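Local coordinates for protein L-2,4-diaminobutyric acid acetyltransferase (Geobacillus sp., PDB 6SLL) that catalyses transfer of an acetyl group from acetyl-coenzyme A to L-2,4-diaminobutyric acid, a step in the biosynthesis of the chemical chaperone ectoine, at residues V19-P24 / K104-G109; A64-D69 / S95-Q100. All coordinates share one frame; numbering follows the deposited sequence. Where two conformers were deposited one is given.

Contact 1. Residues V19-P24 / K104-G109; sequences VVYRRP and KAMLTG. With COA (coenzyme A), chain F.
CG lies anti to the carbonyl carbon and beside the backbone N in both Tyr21 (chi1 -63°) and Met106 (chi1 -74°), which brings the phenol ring and the thioether chain together at about a right angle. Met106 CG comes up to the edge of the Tyr21 ring, near its plane, 3.8 Å from Tyr21 CE1. Ala105 points its methyl at the strand and meets the outer end of the same ring obliquely: Ala105 CB is 3.6 Å from Tyr21 CZ and 3.4 Å from Tyr21 OH. One aromatic side chain thus rests on two consecutive helix residues, by apolar packing. In the GNAT fold of this enzyme the contact fastens strand 20-22, outermost in the sheet of this chain, to helix 102-112, whose N-terminal end receives the coenzyme A pyrophosphate. Ala64 of the neighbouring strand and Ile102 also touch Tyr21, and Met106 packs on Met62. Lys104 serves the cofactor instead. Its backbone N donates to COA O2A at 2.9 Å (N-H...acceptor angle 156°), while its chain, bent at chi3, brings NZ to the 3'-phosphate, with Lys104 NZ 2.8 Å from COA O7A. Glu143 forms a salt bridge with the same ammonium group, which has both a phosphate and a carboxylate as partners.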
ATOM      1  N   VAL B  19      -3.732   7.350 -26.756  1.00 16.60           N
ATOM      2  CA  VAL B  19      -3.292   6.935 -25.442  1.00 14.62           C
ATOM      3  C   VAL B  19      -3.476   5.465 -25.317  1.00 15.38           C
ATOM      4  O   VAL B  19      -4.452   4.872 -25.782  1.00 18.80           O
ATOM      5  CB  VAL B  19      -4.077   7.679 -24.353  1.00 15.80           C
ATOM      6  CG1 VAL B  19      -3.700   7.191 -22.953  1.00 14.74           C
ATOM      7  CG2 VAL B  19      -3.865   9.172 -24.441  1.00 18.64           C
ATOM      8  N   VAL B  20      -2.449   4.775 -24.753  1.00 15.13           N
ATOM      9  CA  VAL B  20      -2.531   3.349 -24.539  1.00 15.98           C
ATOM     10  C   VAL B  20      -2.603   3.068 -23.023  1.00 12.62           C
ATOM     11  O   VAL B  20      -1.990   3.714 -22.208  1.00 14.52           O
ATOM     12  CB  VAL B  20      -1.574   2.645 -25.335  1.00 23.11           C
ATOM     13  CG1 VAL B  20      -1.678   2.822 -26.829  1.00 31.33           C
ATOM     14  CG2 VAL B  20      -0.289   3.021 -24.941  1.00 26.78           C
ATOM     15  N   TYR B  21      -3.380   2.016 -22.743  1.00 12.22           N
ATOM     16  CA  TYR B  21      -3.736   1.643 -21.355  1.00 13.64           C
ATOM     17  C   TYR B  21      -3.200   0.286 -21.038  1.00 14.39           C
ATOM     18  O   TYR B  21      -3.395  -0.656 -21.883  1.00 19.36           O
ATOM     19  CB  TYR B  21      -5.262   1.705 -21.164  1.00 13.87           C
ATOM     20  CG  TYR B  21      -5.797   3.138 -21.374  1.00 12.41           C
ATOM     21  CD1 TYR B  21      -5.823   4.053 -20.324  1.00 12.90           C
ATOM     22  CD2 TYR B  21      -6.256   3.537 -22.607  1.00 13.24           C
ATOM     23  CE1 TYR B  21      -6.286   5.328 -20.506  1.00 12.60           C
ATOM     24  CE2 TYR B  21      -6.649   4.841 -22.796  1.00 13.98           C
ATOM     25  CZ  TYR B  21      -6.702   5.757 -21.754  1.00 12.05           C
ATOM     26  OH  TYR B  21      -7.094   7.036 -21.882  1.00 12.91           O
ATOM     27  N   ARG B  22      -2.608   0.077 -19.891  1.00 12.12           N
ATOM     28  CA  ARG B  22      -2.058  -1.238 -19.551  1.00 12.22           C
ATOM     29  C   ARG B  22      -1.931  -1.315 -18.001  1.00 11.18           C
ATOM     30  O   ARG B  22      -1.931  -0.332 -17.319  1.00 12.29           O
ATOM     31  CB  ARG B  22      -0.661  -1.468 -20.141  1.00 13.44           C
ATOM     32  CG  ARG B  22       0.394  -0.503 -19.661  1.00 13.74           C
ATOM     33  CD  ARG B  22       1.715  -0.762 -20.302  1.00 15.99           C
ATOM     34  NE  ARG B  22       2.727   0.290 -19.933  1.00 15.49           N
ATOM     35  CZ  ARG B  22       3.498   0.269 -18.831  1.00 13.96           C
ATOM     36  NH1 ARG B  22       3.307  -0.684 -17.919  1.00 14.42           N
ATOM     37  NH2 ARG B  22       4.344   1.222 -18.595  1.00 14.87           N
ATOM     38  N   ARG B  23      -1.748  -2.535 -17.507  1.00 13.21           N
ATOM     39  CA  ARG B  23      -1.412  -2.630 -16.104  0.70 12.92           C
ATOM     40  C   ARG B  23       0.053  -2.255 -15.864  1.00 12.39           C
ATOM     41  O   ARG B  23       0.936  -2.408 -16.767  1.00 13.87           O
ATOM     42  CB  ARG B  23      -1.764  -4.026 -15.530  0.70 16.59           C
ATOM     43  CG  ARG B  23      -0.729  -5.028 -15.922  0.70 21.07           C
ATOM     44  CD  ARG B  23      -1.130  -6.445 -15.312  0.70 20.56           C
ATOM     45  NE  ARG B  23      -2.627  -6.861 -15.480  0.70 26.49           N
ATOM     46  CZ  ARG B  23      -3.399  -7.260 -16.513  0.70 45.27           C
ATOM     47  NH1 ARG B  23      -2.823  -7.355 -17.343  1.00 54.20           N
ATOM     48  NH2 ARG B  23      -4.704  -7.511 -16.887  1.00 54.26           N
ATOM     49  N   PRO B  24       0.334  -1.718 -14.711  1.00 11.75           N
ATOM     50  CA  PRO B  24       1.734  -1.401 -14.395  1.00 11.44           C
ATOM     51  C   PRO B  24       2.547  -2.618 -14.104  1.00 10.65           C
ATOM     52  O   PRO B  24       1.979  -3.713 -13.891  1.00 12.26           O
ATOM     53  CB  PRO B  24       1.602  -0.523 -13.147  1.00 12.10           C
ATOM     54  CG  PRO B  24       0.390  -1.048 -12.452  1.00 12.76           C
ATOM     55  CD  PRO B  24      -0.576  -1.394 -13.613  1.00 12.47           C
ATOM     56  N   LYS B 104     -11.237   9.102 -16.908  1.00 10.51           N
ATOM     57  CA  LYS B 104     -12.460   8.353 -17.078  1.00 11.51           C
ATOM     58  C   LYS B 104     -12.159   7.027 -17.775  1.00 10.12           C
ATOM     59  O   LYS B 104     -12.718   6.000 -17.403  1.00 11.41           O
ATOM     60  CB  LYS B 104     -13.427   9.156 -17.879  1.00 13.62           C
ATOM     61  CG  LYS B 104     -14.775   8.564 -18.103  1.00 17.78           C
ATOM     62  CD  LYS B 104     -15.677   9.461 -18.975  1.00 23.95           C
ATOM     63  CE  LYS B 104     -16.032  10.762 -18.324  1.00 25.87           C
ATOM     64  NZ  LYS B 104     -17.274  11.365 -18.993  1.00 34.85           N
ATOM     65  N   ALA B 105     -11.297   7.033 -18.751  1.00 10.81           N
ATOM     66  CA  ALA B 105     -10.939   5.804 -19.485  1.00 10.28           C
ATOM     67  C   ALA B 105     -10.164   4.874 -18.561  1.00  9.94           C
ATOM     68  O   ALA B 105     -10.376   3.634 -18.650  1.00 10.84           O
ATOM     69  CB  ALA B 105     -10.130   6.103 -20.739  1.00 11.30           C
ATOM     70  N   MET B 106      -9.293   5.375 -17.710  1.00  9.89           N
ATOM     71  CA  MET B 106      -8.586   4.489 -16.822  1.00 10.29           C
ATOM     72  C   MET B 106      -9.540   3.832 -15.822  1.00  9.99           C
ATOM     73  O   MET B 106      -9.407   2.656 -15.506  1.00 10.68           O
ATOM     74  CB  MET B 106      -7.523   5.246 -15.982  1.00  9.79           C
ATOM     75  CG  MET B 106      -6.285   5.649 -16.761  1.00  9.39           C
ATOM     76  SD  MET B 106      -4.917   6.202 -15.739  1.00  9.98           S
ATOM     77  CE  MET B 106      -5.611   7.683 -15.000  1.00  9.76           C
ATOM     78  N   LEU B 107     -10.511   4.616 -15.291  1.00 10.21           N
ATOM     79  CA  LEU B 107     -11.408   4.085 -14.278  1.00  9.95           C
ATOM     80  C   LEU B 107     -12.328   3.074 -14.909  1.00 10.50           C
ATOM     81  O   LEU B 107     -12.543   1.951 -14.380  1.00 10.59           O
ATOM     82  CB  LEU B 107     -12.208   5.237 -13.641  1.00 10.80           C
ATOM     83  CG  LEU B 107     -13.255   4.868 -12.608  1.00 12.21           C
ATOM     84  CD1 LEU B 107     -12.657   4.018 -11.464  1.00 13.89           C
ATOM     85  CD2 LEU B 107     -13.937   6.086 -12.038  1.00 13.66           C
ATOM     86  N   THR B 108     -12.908   3.361 -16.072  1.00 10.59           N
ATOM     87  CA  THR B 108     -13.798   2.429 -16.766  1.00 11.36           C
ATOM     88  C   THR B 108     -12.955   1.193 -17.100  1.00 11.15           C
ATOM     89  O   THR B 108     -13.404   0.014 -16.907  1.00 12.09           O
ATOM     90  CB  THR B 108     -14.323   3.079 -18.061  1.00 13.37           C
ATOM     91  OG1 THR B 108     -15.162   4.154 -17.666  1.00 18.01           O
ATOM     92  CG2 THR B 108     -15.063   2.095 -18.954  1.00 15.99           C
ATOM     93  N   GLY B 109     -11.760   1.359 -17.612  1.00 10.97           N
ATOM     94  CA  GLY B 109     -10.939   0.208 -17.954  1.00 12.42           C
ATOM     95  C   GLY B 109     -10.546  -0.605 -16.773  1.00 11.62           C
ATOM     96  O   GLY B 109     -10.562  -1.862 -16.829  1.00 12.33           O
TER
HETATM   97  N1A COA F 201     -12.775  21.424 -14.999  1.00 16.50           N
HETATM   98  C2A COA F 201     -14.012  20.925 -15.132  1.00 17.35           C
HETATM   99  N3A COA F 201     -14.377  19.645 -15.236  1.00 16.74           N
HETATM  100  C4A COA F 201     -13.309  18.799 -15.244  1.00 15.18           C
HETATM  101  C5A COA F 201     -11.993  19.213 -15.081  1.00 13.04           C
HETATM  102  C6A COA F 201     -11.703  20.585 -14.945  1.00 15.02           C
HETATM  103  N6A COA F 201     -10.513  21.098 -14.828  1.00 16.39           N
HETATM  104  N7A COA F 201     -11.176  18.096 -15.199  1.00 13.74           N
HETATM  105  C8A COA F 201     -11.985  17.055 -15.330  1.00 13.31           C
HETATM  106  N9A COA F 201     -13.281  17.455 -15.323  1.00 14.71           N
HETATM  107  C1B COA F 201     -14.397  16.618 -15.406  1.00 17.17           C
HETATM  108  C2B COA F 201     -14.679  16.148 -16.838  1.00 16.92           C
HETATM  109  O2B COA F 201     -15.459  17.067 -17.525  1.00 21.27           O
HETATM  110  C3B COA F 201     -15.264  14.781 -16.532  1.00 19.78           C
HETATM  111  O3B COA F 201     -16.629  15.007 -15.980  1.00 26.06           O
HETATM  112  P3B COA F 201     -17.952  14.752 -16.887  1.00 29.43           P
HETATM  113  O7A COA F 201     -17.907  13.209 -16.940  1.00 42.98           O
HETATM  114  O8A COA F 201     -19.074  15.473 -16.124  1.00 34.22           O
HETATM  115  O9A COA F 201     -17.597  14.967 -18.445  1.00 54.54           O
HETATM  116  C4B COA F 201     -14.460  14.320 -15.347  1.00 18.66           C
HETATM  117  O4B COA F 201     -14.084  15.465 -14.622  1.00 17.83           O
HETATM  118  C5B COA F 201     -13.344  13.382 -15.812  1.00 17.03           C
HETATM  119  O5B COA F 201     -12.531  14.045 -16.810  1.00 13.40           O
HETATM  120  P1A COA F 201     -11.201  13.407 -17.406  1.00 12.41           P
HETATM  121  O1A COA F 201     -10.824  14.199 -18.592  1.00 12.95           O
HETATM  122  O2A COA F 201     -11.323  11.935 -17.523  1.00 13.35           O
HETATM  123  O3A COA F 201     -10.195  13.762 -16.197  1.00 11.10           O
HETATM  124  P2A COA F 201      -8.595  13.934 -16.314  1.00 11.20           P
HETATM  125  O4A COA F 201      -8.026  12.902 -17.208  1.00 10.51           O
HETATM  126  O5A COA F 201      -8.289  15.364 -16.628  1.00 12.20           O
HETATM  127  O6A COA F 201      -8.143  13.583 -14.865  1.00 10.67           O
HETATM  128  CBP COA F 201      -7.854  14.036 -12.517  1.00 11.28           C
HETATM  129  CCP COA F 201      -8.826  14.025 -13.668  1.00 11.48           C
HETATM  130  CDP COA F 201      -8.671  14.270 -11.211  1.00 12.96           C
HETATM  131  CEP COA F 201      -7.154  12.727 -12.440  1.00 11.97           C
HETATM  132  CAP COA F 201      -6.847  15.201 -12.794  1.00 12.29           C
HETATM  133  OAP COA F 201      -7.581  16.452 -12.718  1.00 14.45           O
HETATM  134  C9P COA F 201      -5.675  15.283 -11.879  1.00 12.97           C
HETATM  135  O9P COA F 201      -4.769  14.433 -11.817  1.00 12.30           O
HETATM  136  N8P COA F 201      -5.687  16.400 -11.103  0.70 12.31           N
HETATM  137  C7P COA F 201      -4.753  16.806 -10.173  0.70 14.17           C
HETATM  138  C6P COA F 201      -4.668  18.417 -10.089  0.70 14.58           C
HETATM  139  C5P COA F 201      -5.767  19.025  -9.282  0.70 12.74           C
HETATM  140  O5P COA F 201      -6.973  18.673  -9.531  0.70 13.74           O
HETATM  141  N4P COA F 201      -5.520  19.911  -8.494  0.70 15.56           N
HETATM  142  C3P COA F 201      -6.583  20.620  -7.665  0.70 18.68           C
HETATM  143  C2P COA F 201      -5.747  21.601  -6.534  0.70 18.95           C
HETATM  144  S1P COA F 201      -5.155  22.994  -7.446  0.60 17.77           S

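Contact 2. Residues A64-D69 / S95-Q100. With COA (coenzyme A), chain F.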
ATOM      1  N   ALA B  64      -1.751   4.848 -18.045  1.00 10.10           N
ATOM      2  CA  ALA B  64      -1.955   5.430 -19.366  1.00 10.25           C
ATOM      3  C   ALA B  64      -0.677   6.010 -19.856  1.00  9.89           C
ATOM      4  O   ALA B  64       0.056   6.695 -19.132  1.00 10.20           O
ATOM      5  CB  ALA B  64      -3.008   6.544 -19.289  1.00 11.08           C
ATOM      6  N   GLU B  65      -0.350   5.707 -21.137  1.00 11.05           N
ATOM      7  CA  GLU B  65       0.874   6.206 -21.767  1.00 11.92           C
ATOM      8  C   GLU B  65       0.536   6.919 -23.074  1.00 12.17           C
ATOM      9  O   GLU B  65      -0.386   6.479 -23.785  1.00 13.95           O
ATOM     10  CB  GLU B  65       1.818   5.113 -22.097  1.00 14.92           C
ATOM     11  CG  GLU B  65       2.504   4.646 -20.908  1.00 16.53           C
ATOM     12  CD  GLU B  65       3.297   3.293 -21.102  1.00 17.91           C
ATOM     13  OE1 GLU B  65       2.795   2.444 -21.749  1.00 22.84           O
ATOM     14  OE2 GLU B  65       4.421   3.194 -20.657  1.00 20.49           O
ATOM     15  N   HIS B  66       1.261   7.957 -23.369  1.00 12.53           N
ATOM     16  CA  HIS B  66       1.070   8.702 -24.638  1.00 13.91           C
ATOM     17  C   HIS B  66       2.441   9.028 -25.168  1.00 14.58           C
ATOM     18  O   HIS B  66       3.244   9.666 -24.478  1.00 15.05           O
ATOM     19  CB  HIS B  66       0.249   9.929 -24.399  1.00 15.52           C
ATOM     20  CG  HIS B  66       0.037  10.734 -25.694  1.00 15.03           C
ATOM     21  ND1 HIS B  66       0.638  11.936 -25.871  1.00 20.68           N
ATOM     22  CD2 HIS B  66      -0.715  10.498 -26.776  1.00 17.98           C
ATOM     23  CE1 HIS B  66       0.318  12.360 -27.084  1.00 22.11           C
ATOM     24  NE2 HIS B  66      -0.541  11.537 -27.612  1.00 20.35           N
ATOM     25  N   GLU B  67       2.755   8.566 -26.384  1.00 15.39           N
ATOM     26  CA  GLU B  67       3.982   8.825 -27.060  1.00 18.36           C
ATOM     27  C   GLU B  67       5.152   8.530 -26.130  1.00 18.14           C
ATOM     28  O   GLU B  67       6.152   9.251 -26.097  1.00 19.32           O
ATOM     29  CB  GLU B  67       3.996  10.236 -27.643  1.00 19.67           C
ATOM     30  CG  GLU B  67       2.977  10.385 -28.802  1.00 23.25           C
ATOM     31  CD  GLU B  67       2.986  11.708 -29.504  1.00 27.38           C
ATOM     32  OE1 GLU B  67       3.510  12.682 -28.892  1.00 33.64           O
ATOM     33  OE2 GLU B  67       2.267  11.682 -30.571  1.00 31.34           O
ATOM     34  N   GLY B  68       5.015   7.416 -25.399  1.00 18.08           N
ATOM     35  CA  GLY B  68       6.112   6.913 -24.536  1.00 20.97           C
ATOM     36  C   GLY B  68       6.222   7.378 -23.141  1.00 21.71           C
ATOM     37  O   GLY B  68       7.071   6.904 -22.431  1.00 29.05           O
ATOM     38  N   ASP B  69       5.381   8.394 -22.812  1.00 16.19           N
ATOM     39  CA  ASP B  69       5.391   9.016 -21.479  1.00 18.55           C
ATOM     40  C   ASP B  69       4.199   8.460 -20.664  1.00 14.09           C
ATOM     41  O   ASP B  69       3.110   8.322 -21.195  1.00 13.73           O
ATOM     42  CB  ASP B  69       5.184  10.551 -21.559  1.00 21.28           C
ATOM     43  CG  ASP B  69       6.297  11.244 -22.149  1.00 26.71           C
ATOM     44  OD1 ASP B  69       7.437  10.676 -22.211  1.00 35.23           O
ATOM     45  OD2 ASP B  69       5.926  12.207 -22.849  1.00 31.25           O
ATOM     46  N   SER B  95      -0.576  17.042 -15.894  1.00 13.94           N
ATOM     47  CA  SER B  95      -1.097  18.309 -16.243  0.50 14.05           C
ATOM     48  C   SER B  95      -1.296  18.551 -17.719  1.00 13.80           C
ATOM     49  O   SER B  95      -2.265  19.119 -18.218  1.00 15.00           O
ATOM     50  CB  SER B  95      -0.172  19.323 -15.619  0.50 16.00           C
ATOM     51  OG  SER B  95      -0.728  20.605 -15.831  0.50 19.37           O
ATOM     52  N   SER B  96      -0.271  18.157 -18.470  1.00 13.93           N
ATOM     53  CA  SER B  96      -0.198  18.308 -19.919  1.00 14.44           C
ATOM     54  C   SER B  96      -1.246  17.593 -20.637  1.00 13.82           C
ATOM     55  O   SER B  96      -1.548  17.895 -21.820  1.00 16.14           O
ATOM     56  CB  SER B  96       1.222  17.706 -20.406  1.00 16.80           C
ATOM     57  OG  SER B  96       1.304  16.360 -19.944  1.00 18.69           O
ATOM     58  N   HIS B  97      -1.904  16.627 -20.004  1.00 12.11           N
ATOM     59  CA  HIS B  97      -2.844  15.740 -20.674  1.00 12.63           C
ATOM     60  C   HIS B  97      -4.176  15.672 -20.021  1.00 11.52           C
ATOM     61  O   HIS B  97      -5.002  14.795 -20.318  1.00 12.63           O
ATOM     62  CB  HIS B  97      -2.265  14.299 -20.755  1.00 13.08           C
ATOM     63  CG  HIS B  97      -1.202  14.149 -21.737  1.00 13.96           C
ATOM     64  ND1 HIS B  97       0.035  14.676 -21.601  1.00 15.61           N
ATOM     65  CD2 HIS B  97      -1.187  13.521 -22.913  1.00 16.80           C
ATOM     66  CE1 HIS B  97       0.819  14.374 -22.644  1.00 17.63           C
ATOM     67  NE2 HIS B  97       0.082  13.645 -23.447  1.00 16.95           N
ATOM     68  N   ARG B  98      -4.533  16.641 -19.157  1.00 12.76           N
ATOM     69  CA  ARG B  98      -5.870  16.665 -18.492  1.00 12.93           C
ATOM     70  C   ARG B  98      -6.952  17.123 -19.398  1.00 12.94           C
ATOM     71  O   ARG B  98      -6.739  17.752 -20.420  1.00 15.53           O
ATOM     72  CB  ARG B  98      -5.710  17.518 -17.215  1.00 13.56           C
ATOM     73  CG  ARG B  98      -4.983  16.859 -16.113  1.00 13.21           C
ATOM     74  CD  ARG B  98      -4.815  17.789 -14.928  1.00 13.68           C
ATOM     75  NE  ARG B  98      -3.875  17.179 -14.070  1.00 15.42           N
ATOM     76  CZ  ARG B  98      -2.999  17.803 -13.236  1.00 17.82           C
ATOM     77  NH1 ARG B  98      -3.152  19.164 -13.041  1.00 23.90           N
ATOM     78  NH2 ARG B  98      -2.088  17.170 -12.579  1.00 21.77           N
ATOM     79  N   ARG B  99      -8.166  16.741 -19.012  1.00 12.28           N
ATOM     80  CA  ARG B  99      -9.381  17.116 -19.693  1.00 13.94           C
ATOM     81  C   ARG B  99      -9.511  16.571 -21.086  1.00 15.64           C
ATOM     82  O   ARG B  99     -10.132  17.100 -22.002  1.00 16.72           O
ATOM     83  CB  ARG B  99      -9.577  18.690 -19.727  1.00 14.39           C
ATOM     84  CG  ARG B  99      -9.490  19.310 -18.310  1.00 17.26           C
ATOM     85  CD  ARG B  99      -9.442  20.864 -18.322  1.00 19.93           C
ATOM     86  NE  ARG B  99      -8.273  21.365 -19.247  1.00 23.54           N
ATOM     87  CZ  ARG B  99      -6.907  21.293 -18.911  1.00 23.53           C
ATOM     88  NH1 ARG B  99      -6.497  20.913 -17.722  1.00 20.29           N
ATOM     89  NH2 ARG B  99      -5.930  21.714 -19.772  1.00 26.46           N
ATOM     90  N   GLN B 100      -8.930  15.369 -21.233  1.00 13.43           N
ATOM     91  CA  GLN B 100      -8.986  14.598 -22.435  1.00 14.70           C
ATOM     92  C   GLN B 100      -9.709  13.258 -22.238  1.00 14.36           C
ATOM     93  O   GLN B 100      -9.763  12.428 -23.148  1.00 16.77           O
ATOM     94  CB  GLN B 100      -7.529  14.299 -23.037  1.00 18.20           C
ATOM     95  CG  GLN B 100      -6.767  15.566 -23.306  1.00 20.14           C
ATOM     96  CD  GLN B 100      -5.367  15.246 -23.942  1.00 22.63           C
ATOM     97  OE1 GLN B 100      -5.110  14.089 -24.325  1.00 28.35           O
ATOM     98  NE2 GLN B 100      -4.496  16.117 -23.811  1.00 23.94           N
TER
HETATM   99  N1A COA F 201     -12.775  21.424 -14.999  1.00 16.50           N
HETATM  100  C2A COA F 201     -14.012  20.925 -15.132  1.00 17.35           C
HETATM  101  N3A COA F 201     -14.377  19.645 -15.236  1.00 16.74           N
HETATM  102  C4A COA F 201     -13.309  18.799 -15.244  1.00 15.18           C
HETATM  103  C5A COA F 201     -11.993  19.213 -15.081  1.00 13.04           C
HETATM  104  C6A COA F 201     -11.703  20.585 -14.945  1.00 15.02           C
HETATM  105  N6A COA F 201     -10.513  21.098 -14.828  1.00 16.39           N
HETATM  106  N7A COA F 201     -11.176  18.096 -15.199  1.00 13.74           N
HETATM  107  C8A COA F 201     -11.985  17.055 -15.330  1.00 13.31           C
HETATM  108  N9A COA F 201     -13.281  17.455 -15.323  1.00 14.71           N
HETATM  109  C1B COA F 201     -14.397  16.618 -15.406  1.00 17.17           C
HETATM  110  C2B COA F 201     -14.679  16.148 -16.838  1.00 16.92           C
HETATM  111  O2B COA F 201     -15.459  17.067 -17.525  1.00 21.27           O
HETATM  112  C3B COA F 201     -15.264  14.781 -16.532  1.00 19.78           C
HETATM  113  O3B COA F 201     -16.629  15.007 -15.980  1.00 26.06           O
HETATM  114  P3B COA F 201     -17.952  14.752 -16.887  1.00 29.43           P
HETATM  115  O7A COA F 201     -17.907  13.209 -16.940  1.00 42.98           O
HETATM  116  O8A COA F 201     -19.074  15.473 -16.124  1.00 34.22           O
HETATM  117  O9A COA F 201     -17.597  14.967 -18.445  1.00 54.54           O
HETATM  118  C4B COA F 201     -14.460  14.320 -15.347  1.00 18.66           C
HETATM  119  O4B COA F 201     -14.084  15.465 -14.622  1.00 17.83           O
HETATM  120  C5B COA F 201     -13.344  13.382 -15.812  1.00 17.03           C
HETATM  121  O5B COA F 201     -12.531  14.045 -16.810  1.00 13.40           O
HETATM  122  P1A COA F 201     -11.201  13.407 -17.406  1.00 12.41           P
HETATM  123  O1A COA F 201     -10.824  14.199 -18.592  1.00 12.95           O
HETATM  124  O2A COA F 201     -11.323  11.935 -17.523  1.00 13.35           O
HETATM  125  O3A COA F 201     -10.195  13.762 -16.197  1.00 11.10           O
HETATM  126  P2A COA F 201      -8.595  13.934 -16.314  1.00 11.20           P
HETATM  127  O4A COA F 201      -8.026  12.902 -17.208  1.00 10.51           O
HETATM  128  O5A COA F 201      -8.289  15.364 -16.628  1.00 12.20           O
HETATM  129  O6A COA F 201      -8.143  13.583 -14.865  1.00 10.67           O
HETATM  130  CBP COA F 201      -7.854  14.036 -12.517  1.00 11.28           C
HETATM  131  CCP COA F 201      -8.826  14.025 -13.668  1.00 11.48           C
HETATM  132  CDP COA F 201      -8.671  14.270 -11.211  1.00 12.96           C
HETATM  133  CEP COA F 201      -7.154  12.727 -12.440  1.00 11.97           C
HETATM  134  CAP COA F 201      -6.847  15.201 -12.794  1.00 12.29           C
HETATM  135  OAP COA F 201      -7.581  16.452 -12.718  1.00 14.45           O
HETATM  136  C9P COA F 201      -5.675  15.283 -11.879  1.00 12.97           C
HETATM  137  O9P COA F 201      -4.769  14.433 -11.817  1.00 12.30           O
HETATM  138  N8P COA F 201      -5.687  16.400 -11.103  0.70 12.31           N
HETATM  139  C7P COA F 201      -4.753  16.806 -10.173  0.70 14.17           C
HETATM  140  C6P COA F 201      -4.668  18.417 -10.089  0.70 14.58           C
HETATM  141  C5P COA F 201      -5.767  19.025  -9.282  0.70 12.74           C
HETATM  142  O5P COA F 201      -6.973  18.673  -9.531  0.70 13.74           O
HETATM  143  N4P COA F 201      -5.520  19.911  -8.494  0.70 15.56           N
HETATM  144  C3P COA F 201      -6.583  20.620  -7.665  0.70 18.68           C
HETATM  145  C2P COA F 201      -5.747  21.601  -6.534  0.70 18.95           C
HETATM  146  S1P COA F 201      -5.155  22.994  -7.446  0.60 17.77           S
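Two imidazole nitrogens face each other near the surface, His66 ND1 lying 3.0 Å from His97 NE2. The nitrogen of His66 sits at the edge of the His97 ring, near its plane, whereas His97 approaches the His66 ring obliquely; the planes meet at 64°. His66 holds CG anti to its own N (chi1 180°), which carries the ring from the strand end toward the loop. Glu67 CG, from within the type I' turn running from His66 to Asp69, lies over one face of it, toward the rim. At the other nitrogen of its ring, His97 ND1 is hydrogen-bonded to Ser96 OG at 2.7 Å, in the ring plane, which would restrain the ring's rotation. The loop of His97 leads into the Arg-x-x-Gly-x-Ala form of the GNAT pyrophosphate-binding motif, beginning at Arg99. Here Arg99 N donates to COA O5A at 2.8 Å in a nearly straight bond (171°). The Arg98 guanidinium is sandwiched, with COA C6P 3.3 Å above one face, toward the rim, and Ser95 CA over the other, while NE bonds Val93 O. Shortening Arg98 to an alanine removes this layer, and a gap between Ser95 and the pantetheine arm would probably open, with Val93 O losing its donor. With two histidine nitrogens so close, positive charge on both rings at once would probably be costly, although the nearby carboxylates of Glu67 and Asp69 might ease it.

Both contacts join the same edge of the sheet to coenzyme A-binding elements, with centres about 11 Å apart and contact 2 nested along the chain inside the loop closed by contact 1. Contact 1 is partly buried and apolar, strand against helix; contact 2 is a surface contact of polar rings, strand end and turn against the loop that precedes that helix. Strands 20-22 and 62-66 are neighbours: Arg22 NE forms a salt bridge with Glu65 OE1 at 2.8 Å, and Tyr21 CE1 packs 3.7 Å from Ala64 CB. Both cofactor-binding segments offer a backbone amide; they differ in the side chain added, an ammonium at a phosphate in contact 1, a flat guanidinium along pantetheine in contact 2.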